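Side-chain contacts in oxidoreductase (Ralstonia eutropha, PDB 3HJ9), which binds flavin mononucleotide between its two subunits and is probably an oxidoreductase of the nitroreductase family: residues E67-A72 / I94-A99; T84-Y89 / A164-E169; G146-M151 / T158-A163. All coordinates share one frame; numbering follows the deposited sequence. Where two conformers were deposited one is given.

Contact 1. Residues E67-A72 / I94-A99; sequences ELLWAA and IDVYVA
The helix turn that carries Leu69 lies against one face of the strand that carries Val96 and Val98. The CA atom of Leu69 is 8.1 Å from the CA of Val96 and 8.8 Å from the CA of Val98. No hydrogen bond joins the two backbones, and side chains alone fill the gap. This is helix-on-sheet packing in the alpha+beta nitroreductase fold. Helix 62-73 packs on the central antiparallel sheet, in which strand 94-100 runs between strands 103-108 and 137-144.

Val96 and Val98 are two positions apart in the strand, and both point toward the helix. Tyr97 between them points away and packs on the other face, with Leu104 and Leu199 among its neighbours. Leu69 does not aim straight at the strand from its CA. Its CG lies anti to the carbonyl carbon (chi1 -71°), which carries the branched end toward the valines. CD2 does most of the touching. It approaches Val96 at an angle, with CD2 4.2 Å from CG1 of that valine. Ala72 also faces the strand, one turn further along the helix, but stays a little beyond close contact.

The surrounding core is apolar. Tyr107 and Leu139 of the flanking strands touch Leu69, and Met167 of helix 156-177 touches Val96. The tightest point is where Leu69 and Val98 meet tip to tip. There Leu69 CD2 is 3.4 Å from Val98 CG2, closer than usual for two methyl groups, while Leu69 CD1 is 4.1 Å from that same CG2.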
loop_
_atom_site.group_PDB
_atom_site.type_symbol
_atom_site.label_atom_id
_atom_site.label_comp_id
_atom_site.label_asym_id
_atom_site.label_seq_id
_atom_site.Cartn_x
_atom_site.Cartn_y
_atom_site.Cartn_z
ATOM N N GLU A 67 1.049 15.037 -11.003
ATOM C CA GLU A 67 0.683 14.841 -9.601
ATOM C C GLU A 67 0.463 13.360 -9.219
ATOM O O GLU A 67 0.874 12.942 -8.155
ATOM C CB GLU A 67 -0.504 15.736 -9.219
ATOM C CG GLU A 67 -0.154 17.221 -9.251
ATOM C CD GLU A 67 -1.304 18.130 -8.905
ATOM O OE1 GLU A 67 -2.473 17.683 -8.964
ATOM O OE2 GLU A 67 -1.034 19.300 -8.557
ATOM N N LEU A 68 -0.128 12.592 -10.120
ATOM C CA LEU A 68 -0.355 11.140 -9.960
ATOM C C LEU A 68 0.971 10.401 -9.794
ATOM O O LEU A 68 1.152 9.591 -8.835
ATOM C CB LEU A 68 -1.074 10.571 -11.209
ATOM C CG LEU A 68 -1.226 9.054 -11.355
ATOM C CD1 LEU A 68 -2.113 8.482 -10.210
ATOM C CD2 LEU A 68 -1.760 8.696 -12.766
ATOM N N LEU A 69 1.880 10.662 -10.738
ATOM C CA LEU A 69 3.202 10.055 -10.711
ATOM C C LEU A 69 3.959 10.463 -9.440
ATOM O O LEU A 69 4.535 9.613 -8.822
ATOM C CB LEU A 69 4.011 10.343 -11.988
ATOM C CG LEU A 69 3.486 9.603 -13.228
ATOM C CD1 LEU A 69 4.137 10.156 -14.459
ATOM C CD2 LEU A 69 3.719 8.093 -13.143
ATOM N N TRP A 70 3.920 11.747 -9.076
ATOM C CA TRP A 70 4.555 12.224 -7.839
ATOM C C TRP A 70 3.927 11.560 -6.582
ATOM O O TRP A 70 4.664 11.172 -5.651
ATOM C CB TRP A 70 4.505 13.740 -7.750
ATOM C CG TRP A 70 5.177 14.232 -6.538
ATOM C CD1 TRP A 70 6.506 14.452 -6.362
ATOM C CD2 TRP A 70 4.544 14.537 -5.308
ATOM N NE1 TRP A 70 6.751 14.869 -5.076
ATOM C CE2 TRP A 70 5.558 14.927 -4.404
ATOM C CE3 TRP A 70 3.210 14.510 -4.876
ATOM C CZ2 TRP A 70 5.285 15.309 -3.092
ATOM C CZ3 TRP A 70 2.927 14.898 -3.560
ATOM C CH2 TRP A 70 3.963 15.303 -2.690
ATOM N N ALA A 71 2.590 11.496 -6.544
ATOM C CA ALA A 71 1.860 10.843 -5.459
ATOM C C ALA A 71 2.379 9.406 -5.322
ATOM O O ALA A 71 2.865 9.029 -4.238
ATOM C CB ALA A 71 0.322 10.877 -5.686
ATOM N N ALA A 72 2.424 8.676 -6.439
ATOM C CA ALA A 72 2.867 7.256 -6.421
ATOM C C ALA A 72 4.346 7.028 -6.106
ATOM O O ALA A 72 4.678 6.166 -5.257
ATOM C CB ALA A 72 2.498 6.552 -7.735
ATOM N N ILE A 94 10.990 -0.522 -6.291
ATOM C CA ILE A 94 9.956 -0.408 -7.305
ATOM C C ILE A 94 10.193 0.810 -8.215
ATOM O O ILE A 94 10.403 1.901 -7.723
ATOM C CB ILE A 94 8.532 -0.299 -6.652
ATOM C CG1 ILE A 94 8.168 -1.587 -5.883
ATOM C CG2 ILE A 94 7.442 -0.007 -7.670
ATOM C CD1 ILE A 94 8.098 -2.886 -6.751
ATOM N N ASP A 95 10.146 0.573 -9.536
ATOM C CA ASP A 95 10.190 1.592 -10.562
ATOM C C ASP A 95 8.785 1.620 -11.148
ATOM O O ASP A 95 8.165 0.570 -11.381
ATOM C CB ASP A 95 11.177 1.251 -11.690
ATOM C CG ASP A 95 12.635 1.328 -11.267
ATOM O OD1 ASP A 95 12.993 2.082 -10.327
ATOM O OD2 ASP A 95 13.462 0.622 -11.891
ATOM N N VAL A 96 8.281 2.817 -11.391
ATOM C CA VAL A 96 6.967 2.984 -11.921
ATOM C C VAL A 96 7.078 3.281 -13.396
ATOM O O VAL A 96 7.745 4.223 -13.800
ATOM C CB VAL A 96 6.188 4.082 -11.188
ATOM C CG1 VAL A 96 4.842 4.268 -11.862
ATOM C CG2 VAL A 96 6.014 3.698 -9.738
ATOM N N TYR A 97 6.381 2.479 -14.182
ATOM C CA TYR A 97 6.296 2.628 -15.617
ATOM C C TYR A 97 4.903 3.102 -15.922
ATOM O O TYR A 97 3.969 2.796 -15.179
ATOM C CB TYR A 97 6.574 1.301 -16.329
ATOM C CG TYR A 97 8.036 0.926 -16.354
ATOM C CD1 TYR A 97 8.650 0.380 -15.224
ATOM C CD2 TYR A 97 8.810 1.112 -17.502
ATOM C CE1 TYR A 97 9.989 0.014 -15.233
ATOM C CE2 TYR A 97 10.143 0.761 -17.526
ATOM C CZ TYR A 97 10.746 0.237 -16.374
ATOM O OH TYR A 97 12.068 -0.094 -16.404
ATOM N N VAL A 98 4.757 3.807 -17.037
ATOM C CA VAL A 98 3.458 4.337 -17.461
ATOM C C VAL A 98 3.205 3.946 -18.915
ATOM O O VAL A 98 3.996 4.325 -19.785
ATOM C CB VAL A 98 3.398 5.911 -17.364
ATOM C CG1 VAL A 98 1.977 6.385 -17.456
ATOM C CG2 VAL A 98 4.033 6.431 -16.086
ATOM N N ALA A 99 2.123 3.200 -19.179
ATOM C CA ALA A 99 1.738 2.853 -20.560
ATOM C C ALA A 99 0.777 3.927 -21.020
ATOM O O ALA A 99 -0.334 4.024 -20.483
ATOM C CB ALA A 99 1.097 1.468 -20.651
#

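Contact 2. Residues T84-Y89 / A164-E169; sequences TAPSPY and AGAMAE. With FMN (flavin mononucleotide), chain F.
The FMN ribityl oxygen O3' receives a hydrogen bond from Ser87 N, at 3.3 Å and with an N-H...O angle of 154°. Pro86 flanks the same oxygen, with its CB 3.2 Å from FMN O3'. Just before this point in the chain, Ala85 and Pro86 rest on helix 156-177. Ala85 CB points at the helix and presses on Met167, a selenomethionine, with Ala85 CB only 3.4 Å from Met167 CG. That is tight for two carbons. With CG anti to the carbonyl carbon (chi1 -63°), Met167 sets this carbon against the Ala85 methyl. The chain then bends at its selenium end, and the side chain also packs on Ile94 of the sheet.

Pro86 sits beside Ala166, with Pro86 CD 4.0 Å from Ala166 CB. The proline ring is thus wedged between helix and cofactor. Glu169 of the second subunit packs on both Pro86 and Ala166. Further on, Pro88 meets the methyl-bearing end of the flavin, with Pro88 CD 3.7 Å from FMN C8M.

FMN is held in addition by Arg77 and, from the second subunit, by Arg49, Ser51, Arg53, Asp130 and Trp187. The arrangement is the intersubunit FMN site of a nitroreductase-fold dimer, with loop 84-89 packed against helix 156-177.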
loop_
_atom_site.group_PDB
_atom_site.type_symbol
_atom_site.label_atom_id
_atom_site.label_comp_id
_atom_site.label_asym_id
_atom_site.label_seq_id
_atom_site.Cartn_x
_atom_site.Cartn_y
_atom_site.Cartn_z
ATOM N N THR A 84 7.480 9.598 -1.499
ATOM C CA THR A 84 6.127 9.695 -0.965
ATOM C C THR A 84 5.649 8.377 -0.372
ATOM O O THR A 84 4.721 8.412 0.405
ATOM C CB THR A 84 5.123 10.133 -2.057
ATOM O OG1 THR A 84 5.296 9.262 -3.164
ATOM C CG2 THR A 84 5.384 11.618 -2.491
ATOM N N ALA A 85 6.295 7.250 -0.719
ATOM C CA ALA A 85 5.956 5.895 -0.242
ATOM C C ALA A 85 7.214 5.246 0.351
ATOM O O ALA A 85 8.351 5.528 -0.089
ATOM C CB ALA A 85 5.398 5.041 -1.390
ATOM N N PRO A 86 7.033 4.388 1.361
ATOM C CA PRO A 86 8.190 3.723 1.955
ATOM C C PRO A 86 8.802 2.652 1.035
ATOM O O PRO A 86 8.222 2.265 0.008
ATOM C CB PRO A 86 7.602 3.095 3.215
ATOM C CG PRO A 86 6.181 2.767 2.786
ATOM C CD PRO A 86 5.766 3.897 1.936
ATOM N N SER A 87 9.990 2.217 1.403
ATOM C CA SER A 87 10.684 1.126 0.694
ATOM C C SER A 87 11.693 0.469 1.625
ATOM O O SER A 87 12.353 1.180 2.347
ATOM C CB SER A 87 11.383 1.644 -0.577
ATOM O OG SER A 87 12.468 2.509 -0.255
ATOM N N PRO A 88 11.852 -0.876 1.571
ATOM C CA PRO A 88 12.779 -1.595 2.460
ATOM C C PRO A 88 14.222 -1.076 2.336
ATOM O O PRO A 88 14.693 -0.851 1.216
ATOM C CB PRO A 88 12.661 -3.052 1.978
ATOM C CG PRO A 88 12.265 -2.943 0.603
ATOM C CD PRO A 88 11.329 -1.780 0.528
ATOM N N TYR A 89 14.865 -0.817 3.477
ATOM C CA TYR A 89 16.230 -0.234 3.531
ATOM C C TYR A 89 16.428 1.106 2.774
ATOM O O TYR A 89 17.549 1.508 2.526
ATOM C CB TYR A 89 17.308 -1.234 3.022
ATOM C CG TYR A 89 17.643 -2.427 3.875
ATOM C CD1 TYR A 89 17.787 -2.325 5.263
ATOM C CD2 TYR A 89 18.000 -3.645 3.270
ATOM C CE1 TYR A 89 18.163 -3.437 6.032
ATOM C CE2 TYR A 89 18.388 -4.754 4.020
ATOM C CZ TYR A 89 18.471 -4.643 5.398
ATOM O OH TYR A 89 18.823 -5.740 6.124
ATOM N N ALA A 164 4.957 -1.759 -3.590
ATOM C CA ALA A 164 4.050 -1.506 -4.729
ATOM C C ALA A 164 2.594 -1.171 -4.287
ATOM O O ALA A 164 1.971 -0.235 -4.824
ATOM C CB ALA A 164 4.076 -2.645 -5.733
ATOM N N GLY A 165 2.109 -1.886 -3.261
ATOM C CA GLY A 165 0.808 -1.626 -2.681
ATOM C C GLY A 165 0.649 -0.221 -2.109
ATOM O O GLY A 165 -0.377 0.408 -2.280
ATOM N N ALA A 166 1.663 0.228 -1.374
ATOM C CA ALA A 166 1.700 1.559 -0.769
ATOM C C ALA A 166 1.687 2.621 -1.837
ATOM O O ALA A 166 0.939 3.586 -1.740
ATOM C CB ALA A 166 2.921 1.718 0.084
HETATM N N MSE A 167 2.479 2.406 -2.883
HETATM C CA MSE A 167 2.588 3.365 -3.980
HETATM C C MSE A 167 1.295 3.412 -4.774
HETATM O O MSE A 167 0.806 4.503 -5.140
HETATM C CB MSE A 167 3.753 3.012 -4.898
HETATM C CG MSE A 167 5.060 3.086 -4.169
HETATM SE SE MSE A 167 6.452 2.119 -5.122
HETATM C CE MSE A 167 7.212 3.545 -6.128
ATOM N N ALA A 168 0.730 2.234 -5.008
ATOM C CA ALA A 168 -0.593 2.132 -5.675
ATOM C C ALA A 168 -1.661 2.773 -4.775
ATOM O O ALA A 168 -2.627 3.335 -5.295
ATOM C CB ALA A 168 -0.957 0.672 -5.964
ATOM N N GLU A 169 -1.490 2.716 -3.433
ATOM C CA GLU A 169 -2.478 3.342 -2.531
ATOM C C GLU A 169 -2.413 4.872 -2.600
ATOM O O GLU A 169 -3.450 5.536 -2.596
ATOM C CB GLU A 169 -2.341 2.839 -1.089
ATOM C CG GLU A 169 -3.432 3.305 -0.150
ATOM C CD GLU A 169 -4.841 2.837 -0.520
ATOM O OE1 GLU A 169 -5.010 2.074 -1.503
ATOM O OE2 GLU A 169 -5.797 3.237 0.204
HETATM N N1 FMN F . 12.091 -0.067 8.755
HETATM C C2 FMN F . 12.603 -0.684 9.874
HETATM O O2 FMN F . 13.185 -0.030 10.727
HETATM N N3 FMN F . 12.438 -2.052 10.047
HETATM C C4 FMN F . 11.813 -2.821 9.102
HETATM O O4 FMN F . 11.676 -4.042 9.325
HETATM C C4A FMN F . 11.308 -2.212 7.959
HETATM N N5 FMN F . 10.630 -2.973 7.019
HETATM C C5A FMN F . 10.061 -2.413 5.897
HETATM C C6 FMN F . 9.393 -3.254 4.983
HETATM C C7 FMN F . 8.804 -2.701 3.837
HETATM C C7M FMN F . 8.081 -3.595 2.879
HETATM C C8 FMN F . 8.899 -1.331 3.602
HETATM C C8M FMN F . 8.292 -0.698 2.384
HETATM C C9 FMN F . 9.559 -0.503 4.502
HETATM C C9A FMN F . 10.169 -1.017 5.683
HETATM N N10 FMN F . 10.864 -0.230 6.640
HETATM C C10 FMN F . 11.434 -0.822 7.779
HETATM C "C1'" FMN F . 10.977 1.253 6.493
HETATM C "C2'" FMN F . 11.996 1.689 5.478
HETATM O "O2'" FMN F . 13.259 1.442 6.036
HETATM C "C3'" FMN F . 11.810 3.161 5.119
HETATM O "O3'" FMN F . 10.579 3.257 4.468
HETATM C "C4'" FMN F . 12.987 3.730 4.290
HETATM O "O4'" FMN F . 14.081 3.826 5.146
HETATM C "C5'" FMN F . 12.812 5.124 3.720
HETATM O "O5'" FMN F . 12.402 6.004 4.750
HETATM P P FMN F . 10.981 6.741 4.588
HETATM O O1P FMN F . 10.656 7.178 3.183
HETATM O O2P FMN F . 9.836 5.793 4.961
HETATM O O3P FMN F . 11.049 7.875 5.579
#

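Contact 3. Residues G146-M151 / T158-A163; sequences GRMQEM and TFSAAA. With FMN (flavin mononucleotide), chain F.
Met148 and Met151, both selenomethionines, form the tight side of this contact, where they close on Phe159. Met148 CE comes within 3.9 Å of Phe159 CB. Met151 takes the ring edge: its SE lies 5.4 Å from the ring centroid, 90° off the ring normal, in a Met-aromatic contact. The extended chain of Met151 beyond CG brings the selenium there, 4.1 Å from Phe159 CD2. FMN C6 lies over one face of the Phe159 ring, 4.2 Å above its plane and offset toward the rim. Trp187 of the second subunit also meets this ring. Ala162 meets the flavin methyl C7M through its CB at 3.8 Å. In the conformer given, Ser160 OG bonds to Arg156 O one turn back; its short approach to Met148 SE is doubtful, because the serine was deposited in two conformers.

The other side is loose. Gly146 and Glu150 lie on the surface, and the carboxylate of Glu150 was not modelled. Gln149 is exposed too, but touches a crystal neighbour. A type I turn from Met148 to Met151, closed by Met151 N to Met148 O, brings both selenomethionines inward. This loop leaves strand 137-144 and folds back on the start of helix 156-177.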
loop_
_atom_site.group_PDB
_atom_site.type_symbol
_atom_site.label_atom_id
_atom_site.label_comp_id
_atom_site.label_asym_id
_atom_site.label_seq_id
_atom_site.Cartn_x
_atom_site.Cartn_y
_atom_site.Cartn_z
ATOM N N GLY A 146 17.778 -6.669 -8.639
ATOM C CA GLY A 146 19.178 -6.254 -8.472
ATOM C C GLY A 146 19.443 -5.411 -7.226
ATOM O O GLY A 146 20.523 -5.472 -6.687
ATOM N N ARG A 147 18.438 -4.665 -6.757
ATOM C CA ARG A 147 18.523 -3.840 -5.542
ATOM C C ARG A 147 18.017 -4.558 -4.270
ATOM O O ARG A 147 17.958 -3.932 -3.195
ATOM C CB ARG A 147 17.732 -2.550 -5.735
ATOM C CG ARG A 147 18.207 -1.684 -6.912
ATOM C CD ARG A 147 17.152 -0.687 -7.305
ATOM N NE ARG A 147 17.242 -0.273 -8.715
ATOM C CZ ARG A 147 16.269 0.346 -9.417
ATOM N NH1 ARG A 147 15.081 0.678 -8.875
ATOM N NH2 ARG A 147 16.494 0.645 -10.709
HETATM N N MSE A 148 17.695 -5.855 -4.364
HETATM C CA MSE A 148 17.157 -6.623 -3.224
HETATM C C MSE A 148 18.055 -7.751 -2.733
HETATM O O MSE A 148 17.652 -8.511 -1.838
HETATM C CB MSE A 148 15.783 -7.205 -3.609
HETATM C CG MSE A 148 14.801 -6.160 -4.132
HETATM SE SE MSE A 148 12.913 -6.752 -4.028
HETATM C CE MSE A 148 12.813 -6.856 -2.135
ATOM N N GLN A 149 19.266 -7.864 -3.293
ATOM C CA GLN A 149 20.150 -8.964 -2.962
ATOM C C GLN A 149 20.677 -8.948 -1.534
ATOM O O GLN A 149 21.091 -9.993 -1.071
ATOM C CB GLN A 149 21.263 -9.156 -3.998
ATOM C CG GLN A 149 20.756 -9.410 -5.425
ATOM C CD GLN A 149 19.815 -10.634 -5.546
ATOM O OE1 GLN A 149 20.245 -11.782 -5.370
ATOM N NE2 GLN A 149 18.536 -10.384 -5.880
ATOM N N GLU A 150 20.626 -7.826 -0.816
ATOM C CA GLU A 150 21.051 -7.838 0.623
ATOM C C GLU A 150 19.843 -8.126 1.549
ATOM O O GLU A 150 20.007 -8.149 2.762
ATOM C CB GLU A 150 21.813 -6.550 1.020
ATOM C CG GLU A 150 23.189 -6.376 0.328
HETATM N N MSE A 151 18.650 -8.356 0.973
HETATM C CA MSE A 151 17.433 -8.678 1.728
HETATM C C MSE A 151 17.189 -10.205 1.701
HETATM O O MSE A 151 17.398 -10.839 0.655
HETATM C CB MSE A 151 16.229 -7.950 1.142
HETATM C CG MSE A 151 16.410 -6.436 1.055
HETATM SE SE MSE A 151 15.014 -5.617 0.013
HETATM C CE MSE A 151 15.985 -3.947 -0.407
ATOM N N THR A 158 7.210 -10.285 -0.504
ATOM C CA THR A 158 6.434 -9.485 0.464
ATOM C C THR A 158 6.850 -7.993 0.427
ATOM O O THR A 158 6.005 -7.107 0.399
ATOM C CB THR A 158 6.597 -9.988 1.897
ATOM O OG1 THR A 158 6.183 -11.362 1.974
ATOM C CG2 THR A 158 5.770 -9.146 2.886
ATOM N N PHE A 159 8.155 -7.735 0.446
ATOM C CA PHE A 159 8.675 -6.345 0.427
ATOM C C PHE A 159 8.332 -5.618 -0.865
ATOM O O PHE A 159 7.884 -4.473 -0.818
ATOM C CB PHE A 159 10.167 -6.345 0.685
ATOM C CG PHE A 159 10.570 -6.653 2.112
ATOM C CD1 PHE A 159 9.666 -7.079 3.105
ATOM C CD2 PHE A 159 11.902 -6.637 2.427
ATOM C CE1 PHE A 159 10.073 -7.373 4.362
ATOM C CE2 PHE A 159 12.334 -6.969 3.722
ATOM C CZ PHE A 159 11.417 -7.312 4.690
ATOM N N SER A 160 8.500 -6.286 -2.002
ATOM C CA SER A 160 8.145 -5.732 -3.326
ATOM C C SER A 160 6.665 -5.412 -3.431
ATOM O O SER A 160 6.289 -4.305 -3.815
ATOM C CB SER A 160 8.449 -6.726 -4.440
ATOM O OG SER A 160 9.811 -7.010 -4.477
ATOM N N ALA A 161 5.831 -6.400 -3.077
ATOM C CA ALA A 161 4.350 -6.279 -3.131
ATOM C C ALA A 161 3.826 -5.204 -2.162
ATOM O O ALA A 161 2.954 -4.447 -2.538
ATOM C CB ALA A 161 3.660 -7.656 -2.841
ATOM N N ALA A 162 4.381 -5.128 -0.944
ATOM C CA ALA A 162 3.982 -4.106 0.059
ATOM C C ALA A 162 4.326 -2.685 -0.400
ATOM O O ALA A 162 3.451 -1.790 -0.360
ATOM C CB ALA A 162 4.606 -4.379 1.441
ATOM N N ALA A 163 5.569 -2.503 -0.875
ATOM C CA ALA A 163 6.056 -1.227 -1.465
ATOM C C ALA A 163 5.177 -0.833 -2.643
ATOM O O ALA A 163 4.673 0.289 -2.660
ATOM C CB ALA A 163 7.535 -1.342 -1.916
HETATM N N1 FMN F . 12.091 -0.067 8.755
HETATM C C2 FMN F . 12.603 -0.684 9.874
HETATM O O2 FMN F . 13.185 -0.030 10.727
HETATM N N3 FMN F . 12.438 -2.052 10.047
HETATM C C4 FMN F . 11.813 -2.821 9.102
HETATM O O4 FMN F . 11.676 -4.042 9.325
HETATM C C4A FMN F . 11.308 -2.212 7.959
HETATM N N5 FMN F . 10.630 -2.973 7.019
HETATM C C5A FMN F . 10.061 -2.413 5.897
HETATM C C6 FMN F . 9.393 -3.254 4.983
HETATM C C7 FMN F . 8.804 -2.701 3.837
HETATM C C7M FMN F . 8.081 -3.595 2.879
HETATM C C8 FMN F . 8.899 -1.331 3.602
HETATM C C8M FMN F . 8.292 -0.698 2.384
HETATM C C9 FMN F . 9.559 -0.503 4.502
HETATM C C9A FMN F . 10.169 -1.017 5.683
HETATM N N10 FMN F . 10.864 -0.230 6.640
HETATM C C10 FMN F . 11.434 -0.822 7.779
HETATM C "C1'" FMN F . 10.977 1.253 6.493
HETATM C "C2'" FMN F . 11.996 1.689 5.478
HETATM O "O2'" FMN F . 13.259 1.442 6.036
HETATM C "C3'" FMN F . 11.810 3.161 5.119
HETATM O "O3'" FMN F . 10.579 3.257 4.468
HETATM C "C4'" FMN F . 12.987 3.730 4.290
HETATM O "O4'" FMN F . 14.081 3.826 5.146
HETATM C "C5'" FMN F . 12.812 5.124 3.720
HETATM O "O5'" FMN F . 12.402 6.004 4.750
HETATM P P FMN F . 10.981 6.741 4.588
HETATM O O1P FMN F . 10.656 7.178 3.183
HETATM O O2P FMN F . 9.836 5.793 4.961
HETATM O O3P FMN F . 11.049 7.875 5.579
#

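Overall arrangement
All three contacts are buried and mainly apolar where their segments meet, but their settings differ. Contact 1 is the most central, its centre about 5 Å from the centre of the chain, and joins helix 62-73 to the sheet. The centres of contacts 2 and 3 lie about 12 and 17 Å from that point, and both share helix 156-177 and FMN. Contact 3 alone borders exposed loop residues. Polar links run between the contacts. Thr84 OG1 of contact 2 probably bonds to Ala71 O, at 2.7 Å, and to Trp70 O, tying the loop to the helix of contact 1. Asp95 and Arg147 form a salt bridge between contacts 1 and 3. Pro88 packs on Phe159 where contacts 2 and 3 adjoin.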